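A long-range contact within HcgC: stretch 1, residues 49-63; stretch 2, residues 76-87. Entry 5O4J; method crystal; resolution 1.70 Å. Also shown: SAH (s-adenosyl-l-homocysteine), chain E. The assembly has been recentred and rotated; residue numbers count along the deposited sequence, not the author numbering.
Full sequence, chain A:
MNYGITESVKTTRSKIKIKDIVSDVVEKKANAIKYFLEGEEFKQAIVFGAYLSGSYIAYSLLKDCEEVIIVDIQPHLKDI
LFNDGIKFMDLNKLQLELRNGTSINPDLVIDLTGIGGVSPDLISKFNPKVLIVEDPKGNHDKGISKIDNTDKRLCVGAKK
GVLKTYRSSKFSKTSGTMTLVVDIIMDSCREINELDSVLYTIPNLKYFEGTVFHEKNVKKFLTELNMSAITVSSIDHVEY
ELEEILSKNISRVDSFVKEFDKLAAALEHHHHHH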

ATOM      1  N   GLY A  49     -26.348  22.106  -6.494  1.00 22.09           N
ATOM      2  CA  GLY A  49     -25.236  21.725  -5.647  1.00 19.98           C
ATOM      3  C   GLY A  49     -24.094  22.719  -5.687  1.00 20.39           C
ATOM      4  O   GLY A  49     -23.260  22.679  -6.591  1.00 20.91           O
ATOM      5  N   ALA A  50     -24.062  23.626  -4.712  1.00 21.16           N
ATOM      6  CA  ALA A  50     -23.044  24.675  -4.689  1.00 22.60           C
ATOM      7  C   ALA A  50     -21.701  24.141  -4.208  1.00 24.46           C
ATOM      8  O   ALA A  50     -20.647  24.546  -4.708  1.00 23.82           O
ATOM      9  N   TYR A  51     -21.722  23.241  -3.231  1.00 21.49           N
ATOM     10  CA  TYR A  51     -20.507  22.668  -2.679  1.00 20.65           C
ATOM     11  C   TYR A  51     -20.187  21.368  -3.413  1.00 20.94           C
ATOM     12  O   TYR A  51     -21.121  20.626  -3.734  1.00 20.41           O
ATOM     13  N   LEU A  52     -18.919  21.064  -3.718  1.00 17.98           N
ATOM     14  CA  LEU A  52     -17.743  21.923  -3.551  1.00 18.93           C
ATOM     15  C   LEU A  52     -17.316  22.504  -4.907  1.00 18.48           C
ATOM     16  O   LEU A  52     -16.800  23.611  -4.973  1.00 20.92           O
ATOM     17  N   SER A  53     -17.519  21.753  -5.988  1.00 18.15           N
ATOM     18  CA  SER A  53     -17.142  22.231  -7.319  1.00 19.01           C
ATOM     19  C   SER A  53     -18.217  23.082  -7.978  1.00 22.04           C
ATOM     20  O   SER A  53     -17.931  23.741  -8.990  1.00 21.31           O
ATOM     21  N   GLY A  54     -19.449  23.058  -7.459  1.00 22.95           N
ATOM     22  CA  GLY A  54     -20.540  23.768  -8.108  1.00 23.41           C
ATOM     23  C   GLY A  54     -20.279  25.253  -8.290  1.00 24.70           C
ATOM     24  O   GLY A  54     -20.609  25.825  -9.330  1.00 25.00           O
ATOM     25  N   SER A  55     -19.721  25.902  -7.269  1.00 23.29           N
ATOM     26  CA  SER A  55     -19.487  27.340  -7.325  1.00 27.26           C
ATOM     27  C   SER A  55     -18.659  27.718  -8.552  1.00 29.14           C
ATOM     28  O   SER A  55     -19.028  28.621  -9.319  1.00 29.13           O
ATOM     29  N   TYR A  56     -17.528  27.038  -8.754  1.00 22.46           N
ATOM     30  CA  TYR A  56     -16.678  27.371  -9.893  1.00 23.46           C
ATOM     31  C   TYR A  56     -17.290  26.903 -11.206  1.00 23.96           C
ATOM     32  O   TYR A  56     -17.188  27.594 -12.227  1.00 24.01           O
ATOM     33  N   ILE A  57     -17.915  25.731 -11.212  1.00 23.46           N
ATOM     34  CA  ILE A  57     -18.540  25.252 -12.442  1.00 22.65           C
ATOM     35  C   ILE A  57     -19.589  26.248 -12.919  1.00 25.49           C
ATOM     36  O   ILE A  57     -19.658  26.587 -14.107  1.00 23.84           O
ATOM     37  N   ALA A  58     -20.419  26.736 -11.997  1.00 26.24           N
ATOM     38  CA  ALA A  58     -21.401  27.751 -12.361  1.00 30.48           C
ATOM     39  C   ALA A  58     -20.722  29.003 -12.906  1.00 30.83           C
ATOM     40  O   ALA A  58     -21.167  29.573 -13.909  1.00 28.51           O
ATOM     41  N   TYR A  59     -19.646  29.448 -12.259  1.00 28.85           N
ATOM     42  CA  TYR A  59     -18.911  30.603 -12.765  1.00 30.76           C
ATOM     43  C   TYR A  59     -18.403  30.350 -14.181  1.00 29.14           C
ATOM     44  O   TYR A  59     -18.455  31.240 -15.037  1.00 31.94           O
ATOM     45  N   SER A  60     -17.887  29.146 -14.439  1.00 26.35           N
ATOM     46  CA  SER A  60     -17.332  28.826 -15.753  1.00 23.78           C
ATOM     47  C   SER A  60     -18.390  28.841 -16.848  1.00 25.45           C
ATOM     48  O   SER A  60     -18.034  28.892 -18.029  1.00 28.07           O
ATOM     49  N   LEU A  61     -19.672  28.783 -16.490  1.00 24.06           N
ATOM     50  CA  LEU A  61     -20.740  28.802 -17.485  1.00 24.31           C
ATOM     51  C   LEU A  61     -21.111  30.210 -17.935  1.00 27.68           C
ATOM     52  O   LEU A  61     -21.815  30.356 -18.940  1.00 28.57           O
ATOM     53  N   LEU A  62     -20.653  31.241 -17.226  1.00 30.60           N
ATOM     54  CA  LEU A  62     -21.087  32.606 -17.516  1.00 33.05           C
ATOM     55  C   LEU A  62     -20.749  33.034 -18.935  1.00 32.66           C
ATOM     56  O   LEU A  62     -21.475  33.845 -19.525  1.00 33.80           O
ATOM     57  N   LYS A  63     -19.656  32.520 -19.501  1.00 31.05           N
ATOM     58  CA  LYS A  63     -19.251  32.946 -20.836  1.00 33.12           C
ATOM     59  C   LYS A  63     -20.339  32.643 -21.858  1.00 31.64           C
ATOM     60  O   LYS A  63     -20.743  33.520 -22.631  1.00 33.51           O
ATOM     61  N   HIS A  76     -27.478  28.772   3.461  1.00 28.19           N
ATOM     62  CA  HIS A  76     -26.240  29.457   3.826  1.00 27.80           C
ATOM     63  C   HIS A  76     -25.136  29.258   2.798  1.00 25.41           C
ATOM     64  O   HIS A  76     -24.138  29.988   2.836  1.00 24.60           O
ATOM     65  N   LEU A  77     -25.292  28.319   1.866  1.00 26.68           N
ATOM     66  CA  LEU A  77     -24.254  28.152   0.858  1.00 27.56           C
ATOM     67  C   LEU A  77     -24.246  29.267  -0.175  1.00 29.34           C
ATOM     68  O   LEU A  77     -23.376  29.261  -1.055  1.00 28.92           O
ATOM     69  N   LYS A  78     -25.163  30.232  -0.087  1.00 31.10           N
ATOM     70  CA  LYS A  78     -24.995  31.464  -0.847  1.00 34.87           C
ATOM     71  C   LYS A  78     -23.625  32.078  -0.593  1.00 34.54           C
ATOM     72  O   LYS A  78     -23.073  32.749  -1.471  1.00 37.26           O
ATOM     73  N   ASP A  79     -23.060  31.849   0.599  1.00 30.76           N
ATOM     74  CA  ASP A  79     -21.758  32.397   0.962  1.00 32.84           C
ATOM     75  C   ASP A  79     -20.605  31.764   0.191  1.00 29.27           C
ATOM     76  O   ASP A  79     -19.494  32.293   0.244  1.00 32.47           O
ATOM     77  N   ILE A  80     -20.818  30.630  -0.482  1.00 25.46           N
ATOM     78  CA  ILE A  80     -19.735  29.959  -1.198  1.00 27.02           C
ATOM     79  C   ILE A  80     -19.622  30.392  -2.659  1.00 37.95           C
ATOM     80  O   ILE A  80     -18.779  29.849  -3.387  1.00 34.93           O
ATOM     81  N   LEU A  81     -20.454  31.320  -3.125  1.00 37.77           N
ATOM     82  CA  LEU A  81     -20.304  31.806  -4.493  1.00 40.09           C
ATOM     83  C   LEU A  81     -19.188  32.842  -4.595  1.00 42.31           C
ATOM     84  O   LEU A  81     -18.904  33.585  -3.650  1.00 44.27           O
ATOM     85  N   PHE A  82     -18.556  32.886  -5.770  1.00 40.33           N
ATOM     86  CA  PHE A  82     -17.428  33.791  -5.984  1.00 48.46           C
ATOM     87  C   PHE A  82     -17.885  35.245  -6.033  1.00 60.63           C
ATOM     88  O   PHE A  82     -17.290  36.111  -5.381  1.00 56.46           O
ATOM     89  N   ASN A  83     -18.923  35.538  -6.813  1.00 78.27           N
ATOM     90  CA  ASN A  83     -19.390  36.909  -6.963  1.00 86.70           C
ATOM     91  C   ASN A  83     -20.876  36.907  -7.296  1.00 84.40           C
ATOM     92  O   ASN A  83     -21.538  35.863  -7.310  1.00 89.25           O
ATOM     93  N   ASP A  84     -21.392  38.102  -7.580  1.00 69.96           N
ATOM     94  CA  ASP A  84     -22.806  38.331  -7.837  1.00 68.30           C
ATOM     95  C   ASP A  84     -23.249  37.929  -9.238  1.00 54.76           C
ATOM     96  O   ASP A  84     -24.458  37.918  -9.499  1.00 56.17           O
ATOM     97  N   GLY A  85     -22.328  37.620 -10.154  1.00 47.62           N
ATOM     98  CA  GLY A  85     -22.760  37.229 -11.484  1.00 45.97           C
ATOM     99  C   GLY A  85     -23.562  35.943 -11.508  1.00 44.53           C
ATOM    100  O   GLY A  85     -24.240  35.662 -12.504  1.00 44.15           O
ATOM    101  N   ILE A  86     -23.499  35.154 -10.439  1.00 41.92           N
ATOM    102  CA  ILE A  86     -24.292  33.939 -10.293  1.00 39.80           C
ATOM    103  C   ILE A  86     -25.441  34.222  -9.341  1.00 34.36           C
ATOM    104  O   ILE A  86     -25.228  34.763  -8.252  1.00 34.88           O
ATOM    105  N   LYS A  87     -26.656  33.871  -9.756  1.00 35.46           N
ATOM    106  CA  LYS A  87     -27.826  33.966  -8.893  1.00 42.97           C
ATOM    107  C   LYS A  87     -27.924  32.725  -8.011  1.00 37.04           C
ATOM    108  O   LYS A  87     -27.696  31.604  -8.471  1.00 39.12           O
TER

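Stretch 2 opens with a 3-10 segment and continues as loop, and its side chains meet a loop and the helix that follows it in stretch 1, burying 647 Å² over both sides. The CA register runs in the same sense along both stretches: Ala-50 lies nearest Leu-77 (6.7 Å between CA atoms), Ser-55 nearest Leu-81 (5.4 Å, CA to CA) and Tyr-59 nearest Ile-86 (6.8 Å, CA to CA).

His-76 does not reach stretch 1. The first contact is made by Leu-77, whose CA-to-CB bond points toward the other stretch and whose chi1 and chi2 are m and t. Its CB lies 4.2 Å from Ala-50 CB and its CD1 4.2 Å from Tyr-51 CB. The same CD1 comes within 3.3 Å of SAH O3', so this leucine borders the ligand as well as the interface. The ligand is held in turn by the stretch 1 backbone: Leu-52 N donates to SAH O at 2.9 Å, with an angle of 162°, and Ser-53 N donates to the same SAH O at 3.3 Å. A weaker bond runs from Tyr-51 N to SAH O3' at 3.4 Å.

Lys-78 points away, and Asp-79 is out of reach; a salt bridge joins Lys-78 NZ to Asp-79 OD1 at 3.6 Å. Ile-80 turns back toward stretch 1 with both chi angles in t. Its CG2 packs 3.8 Å from Ala-50 CB, while its CD1 lies at the edge of the Tyr-51 ring, 4.3 Å from Tyr-51 CD2. The carbonyl of Ile-80 supplies the single cross-stretch hydrogen bond: Ser-55 OG donates to Ile-80 O at 2.8 Å. Ser-55 is buried, points toward stretch 2 and has chi1 at 178° (t), so its hydroxyl has a polar partner within an otherwise largely apolar contact.

The CA-to-CB bond of Leu-81 points sideways, but its m, t conformation brings the end of the side chain nearer, with CD2 4.3 Å from Ser-55 OG. Phe-82 (chi1 m, chi2 93°) points toward the helix. Its CD1 is 3.2 Å from Ser-55 OG, and its CE1 is 3.8 Å from Tyr-56 CB, lying at the edge of the Tyr-56 ring.

A type I turn spans Asn-83 to Ile-86. Within it, Gly-85 N donates to Asn-83 OD1 at 3.2 Å, and Asn-83 ND2 sits at the edge of the Tyr-59 ring, 3.3 Å from Tyr-59 CE1; the asparagine is poorly ordered, which limits confidence in this contact. Gly-85 contributes backbone, its O lying 3.5 Å from Leu-62 CD2.

Ile-86, with chi1 m and chi2 t, closes the interface. Its CD1 approaches Ala-58 CB at 3.8 Å, Tyr-59 CB at 3.9 Å and Tyr-59 N at 3.4 Å, while its CG1 lies 4.4 Å from Leu-62 CD1. Lys-87 is out of reach.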

ATOM      1  CB  ALA A  50     -23.505  25.833  -3.805  1.00 24.43           C
ATOM      2  CB  TYR A  51     -20.702  22.428  -1.183  1.00 19.55           C
ATOM      3  CG  TYR A  51     -19.661  21.550  -0.523  1.00 17.92           C
ATOM      4  CD1 TYR A  51     -19.763  20.173  -0.576  1.00 18.78           C
ATOM      5  CD2 TYR A  51     -18.606  22.103   0.186  1.00 18.60           C
ATOM      6  CE1 TYR A  51     -18.835  19.365   0.027  1.00 22.48           C
ATOM      7  CE2 TYR A  51     -17.675  21.301   0.809  1.00 18.26           C
ATOM      8  CZ  TYR A  51     -17.789  19.931   0.724  1.00 20.53           C
ATOM      9  OH  TYR A  51     -16.848  19.130   1.349  1.00 22.47           O
ATOM     10  CB  LEU A  52     -16.608  21.120  -2.922  1.00 19.48           C
ATOM     11  CG  LEU A  52     -15.259  21.790  -2.705  1.00 19.88           C
ATOM     12  CD1 LEU A  52     -15.401  23.142  -2.010  1.00 19.89           C
ATOM     13  CD2 LEU A  52     -14.335  20.873  -1.896  1.00 20.86           C
ATOM     14  CB  SER A  53     -16.799  21.059  -8.251  1.00 22.06           C
ATOM     15  OG  SER A  53     -16.983  19.799  -7.637  1.00 30.45           O
ATOM     16  CB  SER A  55     -18.811  27.800  -6.025  1.00 28.43           C
ATOM     17  OG  SER A  55     -18.520  29.177  -6.068  1.00 40.20           O
ATOM     18  CB  TYR A  56     -15.285  26.767  -9.739  1.00 22.89           C
ATOM     19  CG  TYR A  56     -14.441  27.171 -10.916  1.00 25.13           C
ATOM     20  CD1 TYR A  56     -13.988  28.472 -11.044  1.00 31.41           C
ATOM     21  CD2 TYR A  56     -14.142  26.273 -11.927  1.00 25.90           C
ATOM     22  CE1 TYR A  56     -13.243  28.866 -12.139  1.00 36.51           C
ATOM     23  CE2 TYR A  56     -13.394  26.656 -13.026  1.00 31.22           C
ATOM     24  CZ  TYR A  56     -12.945  27.953 -13.125  1.00 38.32           C
ATOM     25  OH  TYR A  56     -12.201  28.349 -14.217  1.00 42.81           O
ATOM     26  CB  ILE A  57     -19.124  23.847 -12.232  1.00 21.82           C
ATOM     27  CG1 ILE A  57     -17.984  22.837 -12.194  1.00 21.95           C
ATOM     28  CG2 ILE A  57     -20.130  23.492 -13.328  1.00 22.10           C
ATOM     29  CD1 ILE A  57     -18.386  21.456 -11.756  1.00 19.82           C
ATOM     30  CB  ALA A  58     -22.267  28.096 -11.151  1.00 31.29           C
ATOM     31  CB  TYR A  59     -17.750  30.954 -11.834  1.00 35.92           C
ATOM     32  CG  TYR A  59     -17.102  32.262 -12.205  1.00 47.30           C
ATOM     33  CD1 TYR A  59     -17.710  33.458 -11.843  1.00 57.23           C
ATOM     34  CD2 TYR A  59     -15.913  32.318 -12.914  1.00 50.99           C
ATOM     35  CE1 TYR A  59     -17.158  34.672 -12.167  1.00 60.53           C
ATOM     36  CE2 TYR A  59     -15.345  33.542 -13.248  1.00 56.20           C
ATOM     37  CZ  TYR A  59     -15.977  34.713 -12.868  1.00 63.13           C
ATOM     38  OH  TYR A  59     -15.435  35.938 -13.187  1.00 72.47           O
ATOM     39  CB  SER A  60     -16.645  27.456 -15.733  1.00 25.39           C
ATOM     40  OG  SER A  60     -17.579  26.385 -15.744  1.00 25.42           O
ATOM     41  CB  LEU A  61     -21.989  28.125 -16.922  1.00 25.71           C
ATOM     42  CG  LEU A  61     -21.866  26.647 -16.560  1.00 26.53           C
ATOM     43  CD1 LEU A  61     -23.122  26.225 -15.833  1.00 26.82           C
ATOM     44  CD2 LEU A  61     -21.635  25.787 -17.799  1.00 25.54           C
ATOM     45  CB  LEU A  62     -20.462  33.567 -16.508  1.00 31.42           C
ATOM     46  CG  LEU A  62     -21.012  33.452 -15.088  1.00 32.85           C
ATOM     47  CD1 LEU A  62     -20.118  34.195 -14.128  1.00 30.58           C
ATOM     48  CD2 LEU A  62     -22.426  34.001 -15.038  1.00 36.95           C
ATOM     49  CB  LYS A  63     -17.934  32.274 -21.224  1.00 36.49           C
ATOM     50  CG  LYS A  63     -17.424  32.658 -22.615  1.00 45.25           C
ATOM     51  CD  LYS A  63     -16.470  31.608 -23.155  1.00 54.57           C
ATOM     52  CE  LYS A  63     -16.199  31.811 -24.633  1.00 63.91           C
ATOM     53  NZ  LYS A  63     -15.325  30.740 -25.184  1.00 71.02           N
ATOM     54  CB  HIS A  76     -25.756  29.005   5.211  1.00 30.15           C
ATOM     55  CG  HIS A  76     -25.047  27.690   5.213  1.00 29.79           C
ATOM     56  ND1 HIS A  76     -25.713  26.484   5.167  1.00 28.55           N
ATOM     57  CD2 HIS A  76     -23.727  27.390   5.288  1.00 28.98           C
ATOM     58  CE1 HIS A  76     -24.833  25.498   5.198  1.00 29.09           C
ATOM     59  NE2 HIS A  76     -23.622  26.020   5.276  1.00 27.22           N
ATOM     60  CB  LEU A  77     -24.399  26.794   0.177  1.00 24.65           C
ATOM     61  CG  LEU A  77     -23.765  25.653   0.976  1.00 31.53           C
ATOM     62  CD1 LEU A  77     -24.094  24.326   0.327  1.00 30.00           C
ATOM     63  CD2 LEU A  77     -22.247  25.820   1.095  1.00 39.23           C
ATOM     64  CB  LYS A  78     -26.091  32.469  -0.487  1.00 39.73           C
ATOM     65  CG  LYS A  78     -26.160  32.811   1.004  1.00 49.67           C
ATOM     66  CD  LYS A  78     -26.937  34.096   1.251  1.00 61.43           C
ATOM     67  CE  LYS A  78     -27.581  34.112   2.630  1.00 70.71           C
ATOM     68  NZ  LYS A  78     -26.593  34.033   3.744  1.00 76.25           N
ATOM     69  CB  ASP A  79     -21.495  32.220   2.469  1.00 38.31           C
ATOM     70  CG  ASP A  79     -22.574  32.839   3.345  1.00 43.26           C
ATOM     71  OD1 ASP A  79     -23.123  33.888   2.959  1.00 41.93           O
ATOM     72  OD2 ASP A  79     -22.843  32.291   4.447  1.00 42.31           O
ATOM     73  CB  ILE A  80     -19.861  28.424  -1.081  1.00 26.95           C
ATOM     74  CG1 ILE A  80     -18.473  27.772  -1.173  1.00 30.26           C
ATOM     75  CG2 ILE A  80     -20.780  27.826  -2.152  1.00 30.00           C
ATOM     76  CD1 ILE A  80     -18.418  26.352  -0.616  1.00 32.14           C
ATOM     77  CB  LEU A  81     -21.605  32.418  -5.016  1.00 40.45           C
ATOM     78  CG  LEU A  81     -22.870  31.561  -4.935  1.00 46.73           C
ATOM     79  CD1 LEU A  81     -23.998  32.256  -5.681  1.00 48.72           C
ATOM     80  CD2 LEU A  81     -22.644  30.153  -5.453  1.00 53.22           C
ATOM     81  CB  PHE A  82     -16.692  33.432  -7.277  1.00 44.57           C
ATOM     82  CG  PHE A  82     -15.833  32.203  -7.171  1.00 42.80           C
ATOM     83  CD1 PHE A  82     -16.336  30.959  -7.514  1.00 41.13           C
ATOM     84  CD2 PHE A  82     -14.518  32.295  -6.749  1.00 45.76           C
ATOM     85  CE1 PHE A  82     -15.548  29.828  -7.424  1.00 39.76           C
ATOM     86  CE2 PHE A  82     -13.723  31.165  -6.659  1.00 46.86           C
ATOM     87  CZ  PHE A  82     -14.240  29.929  -6.998  1.00 44.64           C
ATOM     88  CB  ASN A  83     -18.577  37.659  -8.027  1.00 87.63           C
ATOM     89  CG  ASN A  83     -18.649  37.009  -9.395  1.00 85.35           C
ATOM     90  OD1 ASN A  83     -19.545  36.215  -9.682  1.00 80.30           O
ATOM     91  ND2 ASN A  83     -17.697  37.351 -10.255  1.00 89.80           N
ATOM     92  CB  ASP A  84     -23.137  39.807  -7.606  1.00 85.92           C
ATOM     93  CG  ASP A  84     -22.975  40.221  -6.154  1.00 93.61           C
ATOM     94  OD1 ASP A  84     -23.344  39.427  -5.264  1.00 97.15           O
ATOM     95  OD2 ASP A  84     -22.483  41.342  -5.905  1.00 91.94           O
ATOM     96  CB  ILE A  86     -23.450  32.751  -9.791  1.00 41.80           C
ATOM     97  CG1 ILE A  86     -22.332  32.419 -10.781  1.00 46.94           C
ATOM     98  CG2 ILE A  86     -24.333  31.532  -9.525  1.00 39.15           C
ATOM     99  CD1 ILE A  86     -21.237  31.583 -10.169  1.00 52.63           C
ATOM    100  CB  LYS A  87     -29.087  34.118  -9.754  1.00 56.81           C
ATOM    101  CG  LYS A  87     -30.427  33.853  -9.062  1.00 71.29           C
ATOM    102  CD  LYS A  87     -30.802  34.932  -8.059  1.00 86.99           C
ATOM    103  CE  LYS A  87     -31.630  36.031  -8.716  1.00100.68           C
ATOM    104  NZ  LYS A  87     -32.011  37.097  -7.748  1.00110.07           N
TER
HETATM  105  N   SAH E 301     -20.231  16.152  -6.237  1.00 71.85           N
HETATM  106  CA  SAH E 301     -19.871  17.407  -5.511  1.00 46.63           C
HETATM  107  CB  SAH E 301     -20.288  17.286  -4.046  1.00 32.27           C
HETATM  108  CG  SAH E 301     -21.790  17.498  -3.872  1.00 24.54           C
HETATM  109  SD  SAH E 301     -22.267  17.503  -2.161  1.00 20.90           S
HETATM  110  C   SAH E 301     -18.395  17.680  -5.567  1.00 32.69           C
HETATM  111  O   SAH E 301     -17.949  18.693  -4.974  1.00 20.96           O
HETATM  112  OXT SAH E 301     -17.684  16.880  -6.188  1.00 40.22           O
HETATM  113  C5' SAH E 301     -23.996  17.855  -2.278  1.00 19.35           C
HETATM  114  C4' SAH E 301     -24.296  19.332  -2.511  1.00 19.11           C
HETATM  115  O4' SAH E 301     -25.613  19.444  -3.063  1.00 21.19           O
HETATM  116  C3' SAH E 301     -24.329  20.106  -1.207  1.00 16.70           C
HETATM  117  O3' SAH E 301     -23.979  21.484  -1.414  1.00 21.24           O
HETATM  118  C2' SAH E 301     -25.772  19.944  -0.794  1.00 18.34           C
HETATM  119  O2' SAH E 301     -26.234  20.921   0.145  1.00 20.73           O
HETATM  120  C1' SAH E 301     -26.487  20.071  -2.119  1.00 19.13           C
HETATM  121  N9  SAH E 301     -27.770  19.355  -2.182  1.00 19.73           N
HETATM  122  C8  SAH E 301     -28.050  18.142  -1.654  1.00 20.04           C
HETATM  123  N7  SAH E 301     -29.329  17.799  -1.953  1.00 23.17           N
HETATM  124  C5  SAH E 301     -29.849  18.797  -2.694  1.00 22.06           C
HETATM  125  C6  SAH E 301     -31.143  19.072  -3.347  1.00 25.84           C
HETATM  126  N6  SAH E 301     -32.155  18.179  -3.252  1.00 29.56           N
HETATM  127  N1  SAH E 301     -31.272  20.231  -4.021  1.00 25.34           N
HETATM  128  C2  SAH E 301     -30.273  21.120  -4.129  1.00 29.62           C
HETATM  129  N3  SAH E 301     -29.069  20.943  -3.560  1.00 26.19           N
HETATM  130  C4  SAH E 301     -28.817  19.817  -2.847  1.00 20.65           C